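Local coordinates for conjugal transfer protein (Escherichia coli, PDB 5WII) that probably acts as a VirB8-type inner-membrane component of a type IV secretion system in plasmid conjugation, seen here as its VirB8 domain with a small chloropyridine carboxylic acid bound, at residues A[41-46]-A[88-93]; A[51-56]-A[67-72]. All coordinates share one frame; numbering follows the deposited sequence.

Contact 1 of 2, residues A[41-46]-A[88-93]. With AO4 (2-chloropyridine-4-carboxylic acid), chain E.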
loop_
_atom_site.group_PDB
_atom_site.type_symbol
_atom_site.label_atom_id
_atom_site.label_comp_id
_atom_site.label_asym_id
_atom_site.label_seq_id
_atom_site.Cartn_x
_atom_site.Cartn_y
_atom_site.Cartn_z
ATOM N N ARG A 41 -4.756 12.726 -6.022
ATOM C CA ARG A 41 -4.708 14.175 -6.174
ATOM C C ARG A 41 -4.172 14.634 -7.527
ATOM O O ARG A 41 -4.602 15.664 -8.046
ATOM C CB ARG A 41 -3.857 14.781 -5.058
ATOM C CG ARG A 41 -3.642 16.275 -5.193
ATOM C CD ARG A 41 -3.339 16.914 -3.849
ATOM N NE ARG A 41 -3.198 18.365 -3.945
ATOM C CZ ARG A 41 -3.196 19.188 -2.902
ATOM N NH1 ARG A 41 -3.333 18.709 -1.672
ATOM N NH2 ARG A 41 -3.061 20.494 -3.086
ATOM N N GLU A 42 -3.240 13.875 -8.093
ATOM C CA GLU A 42 -2.558 14.288 -9.316
ATOM C C GLU A 42 -3.068 13.565 -10.564
ATOM O O GLU A 42 -2.850 14.029 -11.681
ATOM C CB GLU A 42 -1.050 14.068 -9.169
ATOM C CG GLU A 42 -0.406 14.934 -8.098
ATOM C CD GLU A 42 -0.539 16.418 -8.381
ATOM O OE1 GLU A 42 -0.669 16.792 -9.567
ATOM O OE2 GLU A 42 -0.518 17.212 -7.417
ATOM N N SER A 43 -3.744 12.436 -10.376
ATOM C CA SER A 43 -4.314 11.700 -11.499
ATOM C C SER A 43 -5.674 12.274 -11.863
ATOM O O SER A 43 -6.385 12.782 -10.998
ATOM C CB SER A 43 -4.458 10.215 -11.165
ATOM O OG SER A 43 -3.357 9.745 -10.412
ATOM N N TYR A 44 -6.033 12.188 -13.142
ATOM C CA TYR A 44 -7.357 12.605 -13.589
ATOM C C TYR A 44 -8.026 11.541 -14.448
ATOM O O TYR A 44 -7.568 11.221 -15.543
ATOM C CB TYR A 44 -7.289 13.915 -14.370
ATOM C CG TYR A 44 -8.656 14.398 -14.799
ATOM C CD1 TYR A 44 -9.508 15.018 -13.894
ATOM C CD2 TYR A 44 -9.103 14.218 -16.101
ATOM C CE1 TYR A 44 -10.761 15.453 -14.274
ATOM C CE2 TYR A 44 -10.356 14.652 -16.491
ATOM C CZ TYR A 44 -11.181 15.267 -15.574
ATOM O OH TYR A 44 -12.430 15.701 -15.955
ATOM N N ASP A 45 -9.121 11.004 -13.925
ATOM C CA ASP A 45 -9.974 10.083 -14.660
ATOM C C ASP A 45 -11.406 10.349 -14.213
ATOM O O ASP A 45 -11.704 10.307 -13.019
ATOM C CB ASP A 45 -9.566 8.629 -14.405
ATOM C CG ASP A 45 -10.397 7.641 -15.198
ATOM O OD1 ASP A 45 -11.011 8.049 -16.207
ATOM O OD2 ASP A 45 -10.430 6.450 -14.816
ATOM N N PHE A 46 -12.285 10.645 -15.167
ATOM C CA PHE A 46 -13.641 11.076 -14.843
ATOM C C PHE A 46 -14.389 10.005 -14.056
ATOM O O PHE A 46 -15.334 10.303 -13.327
ATOM C CB PHE A 46 -14.414 11.429 -16.113
ATOM C CG PHE A 46 -15.769 12.023 -15.852
ATOM C CD1 PHE A 46 -15.938 12.986 -14.871
ATOM C CD2 PHE A 46 -16.870 11.628 -16.591
ATOM C CE1 PHE A 46 -17.178 13.537 -14.624
ATOM C CE2 PHE A 46 -18.115 12.179 -16.349
ATOM C CZ PHE A 46 -18.268 13.134 -15.365
ATOM N N THR A 88 -5.044 11.628 -16.993
ATOM C CA THR A 88 -3.691 11.716 -16.463
ATOM C C THR A 88 -3.442 10.578 -15.482
ATOM O O THR A 88 -4.112 10.477 -14.454
ATOM C CB THR A 88 -3.446 13.066 -15.761
ATOM O OG1 THR A 88 -3.700 14.139 -16.677
ATOM C CG2 THR A 88 -2.011 13.165 -15.260
ATOM N N ARG A 89 -2.482 9.719 -15.812
ATOM C CA ARG A 89 -2.118 8.604 -14.949
ATOM C C ARG A 89 -0.844 8.930 -14.180
ATOM O O ARG A 89 -0.014 9.714 -14.643
ATOM C CB ARG A 89 -1.939 7.321 -15.767
ATOM C CG ARG A 89 -0.818 7.367 -16.793
ATOM C CD ARG A 89 -0.704 6.038 -17.525
ATOM N NE ARG A 89 0.386 6.026 -18.499
ATOM C CZ ARG A 89 0.289 6.476 -19.748
ATOM N NH1 ARG A 89 -0.850 6.989 -20.195
ATOM N NH2 ARG A 89 1.339 6.414 -20.554
ATOM N N VAL A 90 -0.700 8.320 -13.006
ATOM C CA VAL A 90 0.428 8.582 -12.117
ATOM C C VAL A 90 1.250 7.318 -11.886
ATOM O O VAL A 90 0.703 6.221 -11.762
ATOM C CB VAL A 90 -0.058 9.145 -10.759
ATOM C CG1 VAL A 90 1.033 9.075 -9.695
ATOM C CG2 VAL A 90 -0.528 10.576 -10.927
ATOM N N LYS A 91 2.568 7.488 -11.835
ATOM C CA LYS A 91 3.482 6.404 -11.497
ATOM C C LYS A 91 4.446 6.858 -10.409
ATOM O O LYS A 91 5.233 7.781 -10.610
ATOM C CB LYS A 91 4.260 5.941 -12.730
ATOM C CG LYS A 91 5.310 4.870 -12.445
ATOM C CD LYS A 91 4.696 3.634 -11.803
ATOM C CE LYS A 91 5.724 2.531 -11.612
ATOM N NZ LYS A 91 6.836 2.941 -10.709
ATOM N N ILE A 92 4.378 6.204 -9.255
ATOM C CA ILE A 92 5.276 6.511 -8.148
ATOM C C ILE A 92 6.661 5.933 -8.426
ATOM O O ILE A 92 6.805 4.735 -8.671
ATOM C CB ILE A 92 4.748 5.951 -6.815
ATOM C CG1 ILE A 92 3.289 6.365 -6.591
ATOM C CG2 ILE A 92 5.627 6.412 -5.659
ATOM C CD1 ILE A 92 3.060 7.864 -6.519
ATOM N N ASN A 93 7.657 6.819 -8.495
ATOM C CA ASN A 93 9.050 6.425 -8.718
ATOM C C ASN A 93 9.857 6.120 -7.449
ATOM O O ASN A 93 10.643 5.173 -7.420
ATOM C CB ASN A 93 9.771 7.510 -9.522
ATOM C CG ASN A 93 9.078 7.818 -10.835
ATOM O OD1 ASN A 93 8.722 6.913 -11.589
ATOM N ND2 ASN A 93 8.885 9.102 -11.116
HETATM C CAH AO4 E . -4.201 16.805 -13.456
HETATM O OAI AO4 E . -3.047 16.337 -13.341
HETATM O OAJ AO4 E . -4.803 17.101 -14.514
HETATM C CAF AO4 E . -4.976 17.049 -12.153
HETATM C CAA AO4 E . -5.756 16.064 -11.579
HETATM C CAB AO4 E . -6.450 16.401 -10.341
HETATM CL CL1 AO4 E . -7.490 15.156 -9.533
HETATM N NAC AO4 E . -6.370 17.652 -9.708
HETATM C CAD AO4 E . -5.617 18.553 -10.292
HETATM C CAE AO4 E . -4.884 18.309 -11.534
#

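Contact 2 of 2, residues A[51-56]-A[67-72]. With AO4 (2-chloropyridine-4-carboxylic acid), chain E.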
loop_
_atom_site.group_PDB
_atom_site.type_symbol
_atom_site.label_atom_id
_atom_site.label_comp_id
_atom_site.label_asym_id
_atom_site.label_seq_id
_atom_site.Cartn_x
_atom_site.Cartn_y
_atom_site.Cartn_z
ATOM N N VAL A 51 -14.668 10.129 -5.802
ATOM C CA VAL A 51 -14.045 9.404 -4.699
ATOM C C VAL A 51 -12.628 9.920 -4.460
ATOM O O VAL A 51 -12.167 9.970 -3.319
ATOM C CB VAL A 51 -14.003 7.880 -4.954
ATOM C CG1 VAL A 51 -15.408 7.311 -5.018
ATOM C CG2 VAL A 51 -13.261 7.565 -6.227
ATOM N N ASP A 52 -11.940 10.309 -5.530
ATOM C CA ASP A 52 -10.632 10.941 -5.393
ATOM C C ASP A 52 -10.799 12.261 -4.659
ATOM O O ASP A 52 -10.127 12.520 -3.663
ATOM C CB ASP A 52 -9.975 11.175 -6.757
ATOM C CG ASP A 52 -9.564 9.884 -7.440
ATOM O OD1 ASP A 52 -9.347 8.874 -6.737
ATOM O OD2 ASP A 52 -9.451 9.881 -8.685
ATOM N N TYR A 53 -11.711 13.087 -5.163
ATOM C CA TYR A 53 -12.015 14.375 -4.554
ATOM C C TYR A 53 -12.455 14.200 -3.106
ATOM O O TYR A 53 -12.038 14.952 -2.225
ATOM C CB TYR A 53 -13.102 15.092 -5.356
ATOM C CG TYR A 53 -13.556 16.397 -4.748
ATOM C CD1 TYR A 53 -12.840 17.568 -4.955
ATOM C CD2 TYR A 53 -14.705 16.460 -3.971
ATOM C CE1 TYR A 53 -13.253 18.763 -4.402
ATOM C CE2 TYR A 53 -15.126 17.651 -3.414
ATOM C CZ TYR A 53 -14.396 18.799 -3.634
ATOM O OH TYR A 53 -14.813 19.987 -3.081
ATOM N N THR A 54 -13.295 13.198 -2.865
ATOM C CA THR A 54 -13.787 12.914 -1.523
ATOM C C THR A 54 -12.646 12.482 -0.612
ATOM O O THR A 54 -12.525 12.957 0.517
ATOM C CB THR A 54 -14.867 11.811 -1.536
ATOM O OG1 THR A 54 -15.934 12.187 -2.413
ATOM C CG2 THR A 54 -15.428 11.583 -0.138
ATOM N N ALA A 55 -11.810 11.578 -1.113
ATOM C CA ALA A 55 -10.713 11.020 -0.332
ATOM C C ALA A 55 -9.734 12.099 0.120
ATOM O O ALA A 55 -9.341 12.136 1.287
ATOM C CB ALA A 55 -9.986 9.956 -1.139
ATOM N N VAL A 56 -9.342 12.969 -0.805
ATOM C CA VAL A 56 -8.417 14.057 -0.499
ATOM C C VAL A 56 -8.973 14.928 0.626
ATOM O O VAL A 56 -8.224 15.398 1.481
ATOM C CB VAL A 56 -8.139 14.918 -1.760
ATOM C CG1 VAL A 56 -7.347 16.180 -1.430
ATOM C CG2 VAL A 56 -7.390 14.099 -2.797
ATOM N N SER A 67 -7.156 24.525 -0.944
ATOM C CA SER A 67 -6.259 24.804 -2.056
ATOM C C SER A 67 -6.465 23.807 -3.192
ATOM O O SER A 67 -6.173 24.105 -4.350
ATOM C CB SER A 67 -4.805 24.772 -1.585
ATOM O OG SER A 67 -3.925 25.147 -2.629
ATOM N N TYR A 68 -6.972 22.625 -2.855
ATOM C CA TYR A 68 -7.216 21.578 -3.841
ATOM C C TYR A 68 -8.618 21.673 -4.427
ATOM O O TYR A 68 -8.818 21.455 -5.621
ATOM C CB TYR A 68 -7.017 20.197 -3.213
ATOM C CG TYR A 68 -7.525 19.064 -4.075
ATOM C CD1 TYR A 68 -6.795 18.615 -5.167
ATOM C CD2 TYR A 68 -8.735 18.443 -3.797
ATOM C CE1 TYR A 68 -7.256 17.581 -5.958
ATOM C CE2 TYR A 68 -9.204 17.408 -4.582
ATOM C CZ TYR A 68 -8.460 16.981 -5.661
ATOM O OH TYR A 68 -8.922 15.950 -6.448
ATOM N N GLN A 69 -9.587 21.997 -3.577
ATOM C CA GLN A 69 -10.988 22.039 -3.977
ATOM C C GLN A 69 -11.282 23.178 -4.950
ATOM O O GLN A 69 -12.230 23.105 -5.730
ATOM C CB GLN A 69 -11.880 22.181 -2.744
ATOM C CG GLN A 69 -11.845 20.984 -1.809
ATOM C CD GLN A 69 -12.377 21.308 -0.426
ATOM O OE1 GLN A 69 -12.128 22.388 0.111
ATOM N NE2 GLN A 69 -13.118 20.372 0.155
ATOM N N SER A 70 -10.462 24.222 -4.894
ATOM C CA SER A 70 -10.671 25.424 -5.697
ATOM C C SER A 70 -10.791 25.129 -7.190
ATOM O O SER A 70 -11.456 25.861 -7.921
ATOM C CB SER A 70 -9.527 26.412 -5.462
ATOM O OG SER A 70 -9.468 26.808 -4.105
ATOM N N LYS A 71 -10.154 24.051 -7.634
ATOM C CA LYS A 71 -10.137 23.698 -9.051
ATOM C C LYS A 71 -11.455 23.071 -9.508
ATOM O O LYS A 71 -11.621 22.761 -10.689
ATOM C CB LYS A 71 -8.985 22.734 -9.340
ATOM C CG LYS A 71 -7.650 23.156 -8.745
ATOM C CD LYS A 71 -6.547 22.182 -9.122
ATOM C CE LYS A 71 -5.229 22.534 -8.446
ATOM N NZ LYS A 71 -4.116 21.653 -8.898
ATOM N N PHE A 72 -12.385 22.889 -8.573
ATOM C CA PHE A 72 -13.654 22.224 -8.855
ATOM C C PHE A 72 -14.851 23.146 -8.638
ATOM O O PHE A 72 -16.000 22.736 -8.805
ATOM C CB PHE A 72 -13.798 20.976 -7.979
ATOM C CG PHE A 72 -12.896 19.846 -8.382
ATOM C CD1 PHE A 72 -11.532 19.911 -8.148
ATOM C CD2 PHE A 72 -13.411 18.721 -9.000
ATOM C CE1 PHE A 72 -10.703 18.874 -8.520
ATOM C CE2 PHE A 72 -12.586 17.680 -9.374
ATOM C CZ PHE A 72 -11.230 17.757 -9.133
HETATM C CAH AO4 E . -4.201 16.805 -13.456
HETATM O OAI AO4 E . -3.047 16.337 -13.341
HETATM O OAJ AO4 E . -4.803 17.101 -14.514
HETATM C CAF AO4 E . -4.976 17.049 -12.153
HETATM C CAA AO4 E . -5.756 16.064 -11.579
HETATM C CAB AO4 E . -6.450 16.401 -10.341
HETATM CL CL1 AO4 E . -7.490 15.156 -9.533
HETATM N NAC AO4 E . -6.370 17.652 -9.708
HETATM C CAD AO4 E . -5.617 18.553 -10.292
HETATM C CAE AO4 E . -4.884 18.309 -11.534
#

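Contact 1 of 2, residues A[41-46]-A[88-93]
Y44 and T88 meet as a single antiparallel hydrogen-bonded pair, a worked example of how a loop leaving a helix can dock on the edge of a sheet. The Y44 N donates to T88 O at 2.9 Å, and the T88 N returns the bond to Y44 O at 2.9 Å with an N-H...O angle of 161°. This reciprocal pair of bonds ties the two peptides together; Y44 O also accepts a bond from T87 OG1.

The T88 side chain starts beside the paired backbones, its CB 4.2 Å from Y44 CB. From there it forks: CG2, anti to the backbone N, reaches E42 O at 3.8 Å, while OG1, beside that N (chi1 -57°), turns toward the ligand's carboxyl group, 3.8 Å from AO4 OAJ. Cutting this side chain back to an alanine is likely to leave the backbone pair intact but open a gap beside E42 O and the ligand's carboxyl group, where both branches had been.

Two residues along the strand, V90 points toward the helix end and lays CG2 against E42 CB at 3.9 Å and against S43, whose OG is hydrogen-bonded to I39 O one helical turn back. Y44 CB comes within 3.8 Å of AO4 CAA, and its ring leads off to a hydrogen bond from OH to G83 O. E42 likewise turns its carboxylate away, OE2 bonding Y156 OH.

The chemistry thus divides in two: backbone bonds hold the loop to the strand edge, while the side chains contribute mainly contact and shape, and the carbonyl oxygens of R41, E42 and S43, at the C-terminal end of the helix, lie against the ligand.

Contact 2 of 2, residues A[51-56]-A[67-72]
Helices 49-58 and 62-69 follow each other closely in the chain and pack as a helical pair in the layer that lies over the sheet, and aromatic side chains fill the space between them. Y53 and Y68 carry most of the contact. V56 CG1 sits over one face of the Y68 ring in a CH-pi contact, 4.0 Å from the centroid and 27° off the ring normal, displaced toward the rim. Further along the same ring, Y68 CE2 meets Y53 CD1 at 3.7 Å.

The Y53 ring extends across to the second helix because its CG is anti to the backbone N (chi1 176°). Its CD1 stands over the centre of the F72 ring, 4.1 Å from F72 CG, with the two planes at an oblique 42°. At the far end, Y53 OH lies against the aliphatic part of Q69, 3.4 Å from CG, and the two side chains cross at about a right angle.

The other end of Y68 reaches the ligand: its OH approaches the chlorine, AO4 CL1, at 3.5 Å, while K71 NZ is 3.7 Å from AO4 CAD. Helices packed against a curved antiparallel sheet are characteristic of the NTF2-like fold, to which the VirB8 family belongs.

Overall arrangement
From the N-terminal end, helix 27-42 runs into residues 43-46, where Y44 pairs with a strand that comes much later in the chain. Helix 49-58 then turns back through helix 62-69, and contact 2 closes that short loop, with ten residues between its segments. After helix 78-81 the chain enters strand 86-98, an outer strand of the four-stranded antiparallel sheet, and contact 1 closes a wider loop of 41 intervening residues that encloses contact 2 entirely. Their centres lie about 13 Å apart. R41, at the end of the first helix, touches both V56 and Y68, and the ligand touches both contacts, so helix pair, helix end and sheet edge together border one site.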